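Local coordinates for protein ochratoxinase (PDB 4C65) that hydrolyses the amide bond of the mycotoxin ochratoxin A with the help of zinc, releasing phenylalanine, and works as a homooctameric carboxypeptidase of the amidohydrolase superfamily, at residues Cys180-Gly184 and Val185-Arg189; Val188-Ala191 and Val192-Ile196; His413-Gly417 and Gly418-Lys422. One frame throughout, in Å; residues are numbered along the deposited sequence.

Contact 1: residues Cys180-Gly184 and Val185-Arg189; sequences CIADG and VEEVR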
ATOM      1  N   CYS A 180     -19.621   7.034  -5.429  1.00 16.57           N
ATOM      2  CA  CYS A 180     -18.797   5.964  -5.906  1.00 16.76           C
ATOM      3  C   CYS A 180     -18.284   6.334  -7.284  1.00 16.47           C
ATOM      4  O   CYS A 180     -19.068   6.535  -8.206  1.00 16.13           O
ATOM      5  CB  CYS A 180     -19.596   4.674  -5.936  1.00 17.16           C
ATOM      6  SG  CYS A 180     -18.634   3.252  -6.483  1.00 19.85           S
ATOM      7  N   ILE A 181     -16.957   6.392  -7.432  1.00 15.96           N
ATOM      8  CA  ILE A 181     -16.315   6.663  -8.708  1.00 15.60           C
ATOM      9  C   ILE A 181     -15.846   5.364  -9.346  1.00 15.32           C
ATOM     10  O   ILE A 181     -15.124   4.562  -8.734  1.00 15.26           O
ATOM     11  CB  ILE A 181     -15.086   7.582  -8.538  1.00 15.75           C
ATOM     12  CG1 ILE A 181     -15.395   8.836  -7.721  1.00 15.89           C
ATOM     13  CG2 ILE A 181     -14.435   7.807  -9.878  1.00 15.93           C
ATOM     14  CD1 ILE A 181     -16.019   9.972  -8.402  1.00 16.28           C
ATOM     15  N   ALA A 182     -16.242   5.157 -10.593  1.00 15.01           N
ATOM     16  CA  ALA A 182     -15.865   3.951 -11.309  1.00 15.04           C
ATOM     17  C   ALA A 182     -15.677   4.281 -12.782  1.00 15.30           C
ATOM     18  O   ALA A 182     -16.485   5.007 -13.361  1.00 15.66           O
ATOM     19  CB  ALA A 182     -16.924   2.855 -11.129  1.00 14.54           C
ATOM     20  N   ASP A 183     -14.644   3.707 -13.387  1.00 15.18           N
ATOM     21  CA  ASP A 183     -14.348   3.947 -14.776  1.00 15.56           C
ATOM     22  C   ASP A 183     -14.141   2.630 -15.515  1.00 15.50           C
ATOM     23  O   ASP A 183     -13.238   1.856 -15.189  1.00 15.26           O
ATOM     24  CB  ASP A 183     -13.095   4.798 -14.909  1.00 16.08           C
ATOM     25  CG  ASP A 183     -13.254   6.173 -14.299  1.00 16.25           C
ATOM     26  OD1 ASP A 183     -14.102   6.957 -14.770  1.00 16.44           O
ATOM     27  OD2 ASP A 183     -12.555   6.456 -13.303  1.00 16.31           O
ATOM     28  N   GLY A 184     -14.963   2.403 -16.536  1.00 15.46           N
ATOM     29  CA  GLY A 184     -14.870   1.191 -17.329  1.00 15.79           C
ATOM     30  C   GLY A 184     -15.843   0.116 -16.882  1.00 15.63           C
ATOM     31  O   GLY A 184     -16.310   0.113 -15.750  1.00 15.51           O
ATOM     32  N   VAL A 185     -16.169  -0.776 -17.808  1.00 15.92           N
ATOM     33  CA  VAL A 185     -17.100  -1.857 -17.581  1.00 15.81           C
ATOM     34  C   VAL A 185     -16.753  -2.685 -16.340  1.00 15.60           C
ATOM     35  O   VAL A 185     -17.647  -3.088 -15.609  1.00 15.37           O
ATOM     36  CB  VAL A 185     -17.167  -2.757 -18.834  1.00 16.22           C
ATOM     37  CG1 VAL A 185     -17.701  -4.142 -18.510  1.00 16.20           C
ATOM     38  CG2 VAL A 185     -18.024  -2.085 -19.906  1.00 16.55           C
ATOM     39  N   GLU A 186     -15.476  -2.984 -16.135  1.00 15.96           N
ATOM     40  CA  GLU A 186     -15.071  -3.841 -15.026  1.00 16.08           C
ATOM     41  C   GLU A 186     -15.413  -3.155 -13.717  1.00 15.48           C
ATOM     42  O   GLU A 186     -16.076  -3.727 -12.860  1.00 15.25           O
ATOM     43  CB  GLU A 186     -13.569  -4.179 -15.075  1.00 16.71           C
ATOM     44  CG  GLU A 186     -13.090  -4.832 -16.370  1.00 17.48           C
ATOM     45  CD  GLU A 186     -13.883  -6.085 -16.736  1.00 17.86           C
ATOM     46  OE1 GLU A 186     -13.737  -7.120 -16.044  1.00 17.85           O
ATOM     47  OE2 GLU A 186     -14.639  -6.037 -17.725  1.00 18.20           O
ATOM     48  N   GLU A 187     -14.955  -1.922 -13.566  1.00 15.25           N
ATOM     49  CA  GLU A 187     -15.163  -1.201 -12.319  1.00 14.92           C
ATOM     50  C   GLU A 187     -16.635  -0.926 -12.053  1.00 14.60           C
ATOM     51  O   GLU A 187     -17.066  -0.949 -10.892  1.00 14.54           O
ATOM     52  CB  GLU A 187     -14.364   0.111 -12.287  1.00 14.89           C
ATOM     53  CG  GLU A 187     -12.868  -0.094 -12.098  1.00 15.02           C
ATOM     54  CD  GLU A 187     -12.108   1.200 -11.850  1.00 15.15           C
ATOM     55  OE1 GLU A 187     -12.720   2.290 -11.681  1.00 14.98           O
ATOM     56  OE2 GLU A 187     -10.871   1.133 -11.821  1.00 15.48           O
ATOM     57  N   VAL A 188     -17.416  -0.663 -13.090  1.00 14.51           N
ATOM     58  CA  VAL A 188     -18.819  -0.300 -12.842  1.00 14.22           C
ATOM     59  C   VAL A 188     -19.611  -1.512 -12.344  1.00 13.99           C
ATOM     60  O   VAL A 188     -20.590  -1.337 -11.601  1.00 13.60           O
ATOM     61  CB  VAL A 188     -19.549   0.417 -13.997  1.00 14.30           C
ATOM     62  CG1 VAL A 188     -18.921   1.766 -14.296  1.00 14.49           C
ATOM     63  CG2 VAL A 188     -19.604  -0.443 -15.242  1.00 14.78           C
ATOM     64  N   ARG A 189     -19.188  -2.718 -12.710  1.00 13.84           N
ATOM     65  CA  ARG A 189     -19.843  -3.890 -12.161  1.00 13.85           C
ATOM     66  C   ARG A 189     -19.688  -3.888 -10.663  1.00 13.34           C
ATOM     67  O   ARG A 189     -20.659  -4.085  -9.947  1.00 13.22           O
ATOM     68  CB  ARG A 189     -19.288  -5.185 -12.735  1.00 14.25           C
ATOM     69  CG  ARG A 189     -19.698  -5.465 -14.179  1.00 14.57           C
ATOM     70  CD  ARG A 189     -19.323  -6.891 -14.535  1.00 14.84           C
ATOM     71  NE  ARG A 189     -19.359  -7.125 -15.969  1.00 15.09           N
ATOM     72  CZ  ARG A 189     -20.459  -7.362 -16.663  1.00 15.15           C
ATOM     73  NH1 ARG A 189     -21.654  -7.338 -16.076  1.00 14.98           N
ATOM     74  NH2 ARG A 189     -20.352  -7.592 -17.969  1.00 15.65           N
TER
HETATM   75  O   HOH W   1     -12.780   3.146  -8.927  1.00 12.90           O
HETATM   76  O   HOH W   2     -12.861  -0.771 -15.363  1.00 11.96           O

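Contact 2: residues Val188-Ala191 and Val192-Ile196; sequences VRRA and VRLQI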
ATOM      1  N   VAL A 188     -17.416  -0.663 -13.090  1.00 14.51           N
ATOM      2  CA  VAL A 188     -18.819  -0.300 -12.842  1.00 14.22           C
ATOM      3  C   VAL A 188     -19.611  -1.512 -12.344  1.00 13.99           C
ATOM      4  O   VAL A 188     -20.590  -1.337 -11.601  1.00 13.60           O
ATOM      5  CB  VAL A 188     -19.549   0.417 -13.997  1.00 14.30           C
ATOM      6  CG1 VAL A 188     -18.921   1.766 -14.296  1.00 14.49           C
ATOM      7  CG2 VAL A 188     -19.604  -0.443 -15.242  1.00 14.78           C
ATOM      8  N   ARG A 189     -19.188  -2.718 -12.710  1.00 13.84           N
ATOM      9  CA  ARG A 189     -19.843  -3.890 -12.161  1.00 13.85           C
ATOM     10  C   ARG A 189     -19.688  -3.888 -10.663  1.00 13.34           C
ATOM     11  O   ARG A 189     -20.659  -4.085  -9.947  1.00 13.22           O
ATOM     12  CB  ARG A 189     -19.288  -5.185 -12.735  1.00 14.25           C
ATOM     13  CG  ARG A 189     -19.698  -5.465 -14.179  1.00 14.57           C
ATOM     14  CD  ARG A 189     -19.323  -6.891 -14.535  1.00 14.84           C
ATOM     15  NE  ARG A 189     -19.359  -7.125 -15.969  1.00 15.09           N
ATOM     16  CZ  ARG A 189     -20.459  -7.362 -16.663  1.00 15.15           C
ATOM     17  NH1 ARG A 189     -21.654  -7.338 -16.076  1.00 14.98           N
ATOM     18  NH2 ARG A 189     -20.352  -7.592 -17.969  1.00 15.65           N
ATOM     19  N   ARG A 190     -18.468  -3.703 -10.185  1.00 13.36           N
ATOM     20  CA  ARG A 190     -18.267  -3.672  -8.741  1.00 13.21           C
ATOM     21  C   ARG A 190     -19.035  -2.516  -8.105  1.00 12.74           C
ATOM     22  O   ARG A 190     -19.658  -2.692  -7.050  1.00 12.83           O
ATOM     23  CB  ARG A 190     -16.789  -3.646  -8.358  1.00 13.30           C
ATOM     24  CG  ARG A 190     -16.626  -3.478  -6.842  1.00 13.36           C
ATOM     25  CD  ARG A 190     -15.516  -4.304  -6.225  1.00 13.36           C
ATOM     26  NE  ARG A 190     -14.240  -4.084  -6.878  1.00 13.42           N
ATOM     27  CZ  ARG A 190     -13.502  -5.022  -7.452  1.00 13.86           C
ATOM     28  NH1 ARG A 190     -13.878  -6.286  -7.501  1.00 14.08           N
ATOM     29  NH2 ARG A 190     -12.364  -4.682  -8.017  1.00 14.28           N
ATOM     30  N   ALA A 191     -19.040  -1.363  -8.767  1.00 12.60           N
ATOM     31  CA  ALA A 191     -19.719  -0.204  -8.246  1.00 12.52           C
ATOM     32  C   ALA A 191     -21.165  -0.486  -7.925  1.00 12.25           C
ATOM     33  O   ALA A 191     -21.627  -0.153  -6.831  1.00 12.14           O
ATOM     34  CB  ALA A 191     -19.619   0.964  -9.209  1.00 12.85           C
ATOM     35  N   VAL A 192     -21.892  -1.085  -8.872  1.00 12.44           N
ATOM     36  CA  VAL A 192     -23.294  -1.421  -8.638  1.00 12.15           C
ATOM     37  C   VAL A 192     -23.391  -2.441  -7.493  1.00 11.93           C
ATOM     38  O   VAL A 192     -24.201  -2.289  -6.578  1.00 11.57           O
ATOM     39  CB  VAL A 192     -23.960  -1.990  -9.896  1.00 12.43           C
ATOM     40  CG1 VAL A 192     -25.376  -2.469  -9.578  1.00 12.51           C
ATOM     41  CG2 VAL A 192     -24.021  -0.943 -10.988  1.00 12.59           C
ATOM     42  N   ARG A 193     -22.546  -3.472  -7.546  1.00 11.99           N
ATOM     43  CA  ARG A 193     -22.587  -4.540  -6.559  1.00 12.15           C
ATOM     44  C   ARG A 193     -22.313  -4.021  -5.144  1.00 11.93           C
ATOM     45  O   ARG A 193     -22.945  -4.457  -4.193  1.00 12.06           O
ATOM     46  CB  ARG A 193     -21.610  -5.631  -6.940  1.00 12.44           C
ATOM     47  CG  ARG A 193     -22.051  -6.404  -8.166  1.00 12.71           C
ATOM     48  CD  ARG A 193     -20.926  -7.232  -8.781  1.00 13.07           C
ATOM     49  NE  ARG A 193     -21.360  -7.802 -10.060  1.00 13.33           N
ATOM     50  CZ  ARG A 193     -20.675  -8.689 -10.772  1.00 13.51           C
ATOM     51  NH1 ARG A 193     -19.532  -9.159 -10.346  1.00 13.63           N
ATOM     52  NH2 ARG A 193     -21.178  -9.137 -11.899  1.00 13.96           N
ATOM     53  N   LEU A 194     -21.421  -3.052  -5.007  1.00 11.82           N
ATOM     54  CA  LEU A 194     -21.137  -2.493  -3.694  1.00 11.67           C
ATOM     55  C   LEU A 194     -22.341  -1.752  -3.105  1.00 11.68           C
ATOM     56  O   LEU A 194     -22.503  -1.692  -1.884  1.00 11.38           O
ATOM     57  CB  LEU A 194     -19.953  -1.553  -3.761  1.00 11.73           C
ATOM     58  CG  LEU A 194     -18.560  -2.171  -3.868  1.00 11.94           C
ATOM     59  CD1 LEU A 194     -17.561  -1.103  -4.277  1.00 12.00           C
ATOM     60  CD2 LEU A 194     -18.129  -2.789  -2.553  1.00 11.97           C
ATOM     61  N   GLN A 195     -23.214  -1.201  -3.944  1.00 11.97           N
ATOM     62  CA  GLN A 195     -24.412  -0.555  -3.405  1.00 12.08           C
ATOM     63  C   GLN A 195     -25.422  -1.605  -2.989  1.00 12.39           C
ATOM     64  O   GLN A 195     -26.014  -1.515  -1.906  1.00 12.74           O
ATOM     65  CB  GLN A 195     -25.029   0.410  -4.415  1.00 12.07           C
ATOM     66  CG  GLN A 195     -24.055   1.409  -5.010  1.00 11.98           C
ATOM     67  CD  GLN A 195     -22.954   1.824  -4.050  1.00 11.89           C
ATOM     68  OE1 GLN A 195     -23.213   2.240  -2.920  1.00 11.51           O
ATOM     69  NE2 GLN A 195     -21.706   1.798  -4.541  1.00 12.03           N
ATOM     70  N   ILE A 196     -25.626  -2.615  -3.829  1.00 12.75           N
ATOM     71  CA  ILE A 196     -26.526  -3.723  -3.461  1.00 13.28           C
ATOM     72  C   ILE A 196     -26.051  -4.323  -2.134  1.00 13.57           C
ATOM     73  O   ILE A 196     -26.865  -4.655  -1.277  1.00 13.62           O
ATOM     74  CB  ILE A 196     -26.543  -4.835  -4.511  1.00 13.49           C
ATOM     75  CG1 ILE A 196     -27.042  -4.312  -5.864  1.00 13.67           C
ATOM     76  CG2 ILE A 196     -27.398  -5.989  -4.043  1.00 13.72           C
ATOM     77  CD1 ILE A 196     -28.503  -3.923  -5.876  1.00 13.83           C
TER

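Contact 3: residues His413-Gly417 and Gly418-Lys422; sequences HVWKG and GKLFK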
ATOM      1  N   HIS A 413     -52.456  13.040  11.563  1.00 20.77           N
ATOM      2  CA  HIS A 413     -52.263  11.611  11.824  1.00 20.10           C
ATOM      3  C   HIS A 413     -51.326  11.045  10.801  1.00 18.69           C
ATOM      4  O   HIS A 413     -51.484  11.317   9.605  1.00 18.61           O
ATOM      5  CB  HIS A 413     -53.567  10.822  11.721  1.00 20.62           C
ATOM      6  CG  HIS A 413     -54.576  11.165  12.761  1.00 21.86           C
ATOM      7  ND1 HIS A 413     -55.278  12.348  12.757  1.00 22.71           N
ATOM      8  CD2 HIS A 413     -55.025  10.462  13.827  1.00 22.55           C
ATOM      9  CE1 HIS A 413     -56.104  12.368  13.789  1.00 23.96           C
ATOM     10  NE2 HIS A 413     -55.964  11.237  14.454  1.00 23.89           N
ATOM     11  N   VAL A 414     -50.378  10.231  11.250  1.00 17.88           N
ATOM     12  CA  VAL A 414     -49.476   9.517  10.341  1.00 16.85           C
ATOM     13  C   VAL A 414     -49.362   8.034  10.716  1.00 16.69           C
ATOM     14  O   VAL A 414     -48.866   7.697  11.779  1.00 16.99           O
ATOM     15  CB  VAL A 414     -48.075  10.159  10.306  1.00 16.28           C
ATOM     16  CG1 VAL A 414     -47.154   9.402   9.348  1.00 15.21           C
ATOM     17  CG2 VAL A 414     -48.177  11.624   9.897  1.00 16.57           C
ATOM     18  N   TRP A 415     -49.843   7.172   9.822  1.00 16.56           N
ATOM     19  CA  TRP A 415     -49.652   5.736   9.904  1.00 16.53           C
ATOM     20  C   TRP A 415     -48.588   5.288   8.890  1.00 15.68           C
ATOM     21  O   TRP A 415     -48.643   5.659   7.719  1.00 15.10           O
ATOM     22  CB  TRP A 415     -50.942   4.984   9.560  1.00 17.16           C
ATOM     23  CG  TRP A 415     -51.994   5.039  10.589  1.00 18.17           C
ATOM     24  CD1 TRP A 415     -52.151   4.191  11.649  1.00 18.88           C
ATOM     25  CD2 TRP A 415     -53.038   6.000  10.680  1.00 18.79           C
ATOM     26  NE1 TRP A 415     -53.247   4.556  12.380  1.00 19.95           N
ATOM     27  CE2 TRP A 415     -53.813   5.662  11.803  1.00 20.01           C
ATOM     28  CE3 TRP A 415     -53.391   7.119   9.928  1.00 18.64           C
ATOM     29  CZ2 TRP A 415     -54.925   6.410  12.193  1.00 20.94           C
ATOM     30  CZ3 TRP A 415     -54.487   7.851  10.307  1.00 19.66           C
ATOM     31  CH2 TRP A 415     -55.241   7.502  11.430  1.00 20.82           C
ATOM     32  N   LYS A 416     -47.618   4.508   9.367  1.00 15.77           N
ATOM     33  CA  LYS A 416     -46.646   3.835   8.503  1.00 15.22           C
ATOM     34  C   LYS A 416     -46.676   2.358   8.838  1.00 15.54           C
ATOM     35  O   LYS A 416     -46.439   1.968   9.979  1.00 15.71           O
ATOM     36  CB  LYS A 416     -45.244   4.385   8.719  1.00 14.88           C
ATOM     37  CG  LYS A 416     -44.248   3.818   7.716  1.00 14.48           C
ATOM     38  CD  LYS A 416     -42.802   4.202   7.996  1.00 14.38           C
ATOM     39  CE  LYS A 416     -42.101   3.301   9.000  1.00 14.62           C
ATOM     40  NZ  LYS A 416     -40.649   3.307   8.732  1.00 14.04           N
ATOM     41  N   GLY A 417     -46.976   1.537   7.835  1.00 15.73           N
ATOM     42  CA  GLY A 417     -47.114   0.097   8.047  1.00 16.48           C
ATOM     43  C   GLY A 417     -48.160  -0.243   9.087  1.00 17.68           C
ATOM     44  O   GLY A 417     -48.002  -1.198   9.839  1.00 18.35           O
ATOM     45  N   GLY A 418     -49.223   0.563   9.142  1.00 18.06           N
ATOM     46  CA  GLY A 418     -50.300   0.366  10.111  1.00 18.97           C
ATOM     47  C   GLY A 418     -50.033   0.889  11.514  1.00 19.36           C
ATOM     48  O   GLY A 418     -50.910   0.891  12.350  1.00 20.40           O
ATOM     49  N   LYS A 419     -48.823   1.368  11.757  1.00 19.07           N
ATOM     50  CA  LYS A 419     -48.433   1.899  13.055  1.00 19.61           C
ATOM     51  C   LYS A 419     -48.543   3.420  13.078  1.00 18.98           C
ATOM     52  O   LYS A 419     -48.108   4.100  12.159  1.00 18.16           O
ATOM     53  CB  LYS A 419     -47.003   1.466  13.375  1.00 19.78           C
ATOM     54  CG  LYS A 419     -46.566   1.915  14.746  1.00 21.04           C
ATOM     55  CD  LYS A 419     -45.262   1.299  15.217  1.00 21.69           C
ATOM     56  CE  LYS A 419     -44.829   2.035  16.480  1.00 22.68           C
ATOM     57  NZ  LYS A 419     -43.494   1.587  16.943  1.00 23.11           N
ATOM     58  N   LEU A 420     -49.115   3.947  14.142  1.00 19.61           N
ATOM     59  CA  LEU A 420     -49.354   5.372  14.251  1.00 19.62           C
ATOM     60  C   LEU A 420     -48.106   6.045  14.818  1.00 19.33           C
ATOM     61  O   LEU A 420     -47.728   5.800  15.961  1.00 19.69           O
ATOM     62  CB  LEU A 420     -50.555   5.607  15.161  1.00 20.72           C
ATOM     63  CG  LEU A 420     -51.327   6.921  15.159  1.00 21.22           C
ATOM     64  CD1 LEU A 420     -51.745   7.346  13.772  1.00 20.77           C
ATOM     65  CD2 LEU A 420     -52.555   6.834  16.059  1.00 22.59           C
ATOM     66  N   PHE A 421     -47.464   6.884  14.002  1.00 18.73           N
ATOM     67  CA  PHE A 421     -46.245   7.628  14.400  1.00 18.60           C
ATOM     68  C   PHE A 421     -46.515   9.096  14.738  1.00 19.25           C
ATOM     69  O   PHE A 421     -45.694   9.743  15.404  1.00 19.63           O
ATOM     70  CB  PHE A 421     -45.165   7.515  13.327  1.00 17.53           C
ATOM     71  CG  PHE A 421     -44.495   6.158  13.290  1.00 17.11           C
ATOM     72  CD1 PHE A 421     -43.486   5.837  14.188  1.00 17.36           C
ATOM     73  CD2 PHE A 421     -44.919   5.187  12.388  1.00 16.85           C
ATOM     74  CE1 PHE A 421     -42.893   4.593  14.178  1.00 17.15           C
ATOM     75  CE2 PHE A 421     -44.312   3.946  12.353  1.00 16.74           C
ATOM     76  CZ  PHE A 421     -43.302   3.648  13.259  1.00 16.87           C
ATOM     77  N   LYS A 422     -47.687   9.595  14.338  1.00 19.56           N
ATOM     78  CA  LYS A 422     -48.148  10.934  14.736  1.00 20.12           C
ATOM     79  C   LYS A 422     -49.650  10.918  14.889  1.00 20.69           C
ATOM     80  O   LYS A 422     -50.360  10.279  14.111  1.00 20.26           O
ATOM     81  CB  LYS A 422     -47.750  11.968  13.674  1.00 19.63           C
ATOM     82  CG  LYS A 422     -48.005  13.417  14.073  1.00 20.38           C
ATOM     83  CD  LYS A 422     -47.850  14.355  12.878  1.00 20.04           C
ATOM     84  CE  LYS A 422     -47.870  15.806  13.312  1.00 20.97           C
ATOM     85  NZ  LYS A 422     -47.716  16.733  12.162  1.00 20.87           N
TER

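Contact 1: residues Cys180-Gly184 and Val185-Arg189
With CG turned opposite its carbonyl carbon (chi1 -73°) and the chain running straight on beyond it, the side chain of Glu187 doubles back from the first turn of the helix to the backbone just before it. There OE1 accepts the backbone N-H of Asp183, with Asp183 N and Glu187 OE1 2.9 Å apart. The bond is nearly straight at hydrogen (166°), yet the N-H arrives from above the carboxylate plane rather than within it. Water 1 donates a second hydrogen bond to OE1 and another to Ile181 O, and water 2 links Asp183 O to Glu187 N. Gly184, the N-cap residue, closes the turn: its O accepts Val188 N at 3.0 Å. Both methyls of Val188 crowd the same side of that oxygen, CG1 and CG2 each 3.4 Å from Gly184 O. CG1 also packs against Ala182, whose CB lies 3.9 Å from Val188 CG1. Asp183 and Glu187 bring like charges close together, OD2 to OE1 4.5 Å, and their mutual repulsion is probably offset by arginines: Arg190 of a neighbouring subunit forms salt bridges with both carboxylates, and Arg193 of that subunit with Asp183, which also bonds Thr146 of its own chain. Overall this is the junction where strand 179-181 passes into helix 185-198. The strand pairs with strand 142-144, Ile181 leans on helix 157-164, and Val185 and Val188 rest against Val230 of helix 225-237.

Contact 2: residues Val188-Ala191 and Val192-Ile196
Ala191 O takes two donors from a single residue, Gln195. The backbone N-H of Gln195 reaches it only weakly, at 3.5 Å from Gln195 N to Ala191 O, while the side-chain amide does better, with NE2 3.0 Å from the same oxygen. A bend at chi2 (-32°) folds the Gln195 side chain back toward that carbonyl. At its other end OE1 accepts Ala141 N, so both halves of the amide are in use and its flip is fixed. The preceding carbonyls take the usual i-to-i+4 donors: Val188 O receives Val192 N, Arg189 O receives Arg193 N at 3.1 Å, and Arg190 O receives Leu194 N at 2.7 Å, the last nearly in line with the C=O bond. Alongside these bonds run two pairs of side chains. Arg189 and Arg193 extend side by side, the two guanidinium planes 39° apart; Arg189 CB lies over the centre of the Arg193 guanidinium, and CD on the same face toward its rim, 3.9 Å from Arg193 NH2. Leu194 lies along the aliphatic part of Arg190, its CD1 3.6 Å from Arg190 CG. The arginine ends are met by acids: Glu234 of the same chain pairs with both Arg189 and Arg193, while in another neighbouring subunit Asp183 and Glu187 take Arg190, Asp183 and Glu227 take Arg193, and Glu226 takes Arg189. Arg190 NE also donates to Val166 O of its own chain. Such i-to-i+4 bonding is that of an alpha helix, here helix 185-198 in the TIM-barrel domain. One of its sides carries an arginine cluster into the subunit interface, and Gln195 lies about 8 Å, side chain to side chain, from the zinc-binding Lys204.

Contact 3: residues His413-Gly417 and Gly418-Lys422
Leu420 sets its CD1 methyl over one face of the Trp415 indole, offset toward the rim, in a CH-pi contact with the five-membered ring: the carbon is 3.4 Å from that ring's centroid and 17° off the normal, with Trp415 CE2 the nearest ring atom. The two side chains run side by side on one face of the hairpin, and it is CG of Leu420 swung opposite its own backbone N (chi1 -161°) that carries the methyl there. Gly418 O meets the same indole at its edge, 3.6 Å from Trp415 CD1. On the face that carries Val414, that residue's CG2 crosses the start of the Lys422 chain, 3.8 Å from Lys422 CB. The Phe421 ring slants across Lys416, its CD2 3.8 Å from Lys416 CB, with Lys416 O lying in the ring plane at the edge. At the end of the arms the backbone makes a tight two-residue turn: Lys416 and Lys419 bond both ways across a type I' turn whose middle residues, Gly417 and Gly418, take positive phi. Farther along, Phe421 and Lys422 both face Val414 in a classic bulge; Phe421 N gives Val414 O a 2.8 Å bond, Lys422 N a weak one, and Val414 N returns to Lys422 O. Beyond the hairpin, His56 sets its ring edge-to-face with Trp415, and strand 391-394 pairs alongside strand 411-416. Two lysine ammonium groups donate to carbonyls, Lys416 to Gly133 O, Lys422 to Gln106 O and Val411 O. Cohesion here therefore comes from backbone bonding and apolar contact, with no salt bridge between the two arms.

From the N terminus, contact 1 comes first: at residues 180-189 the chain leaves strand 179-181 and enters helix 185-198. Contact 2 continues without a break along that helix, beginning at Val188 and Arg189, where contact 1 ends. They also touch in space, where Cys180 and Ala182 pack on Ala191, tying the helix back onto the strand end and the loop that lead into it. Contact 3 follows later in series, so none nest or cross; it closes the tight hairpin of strands 411-416 and 419-422. It touches neither: its nearest atoms are about 26 Å from contact 1 and about 19 Å from contact 2. Contacts 1 and 2 face neighbouring subunits; contact 3 touches none.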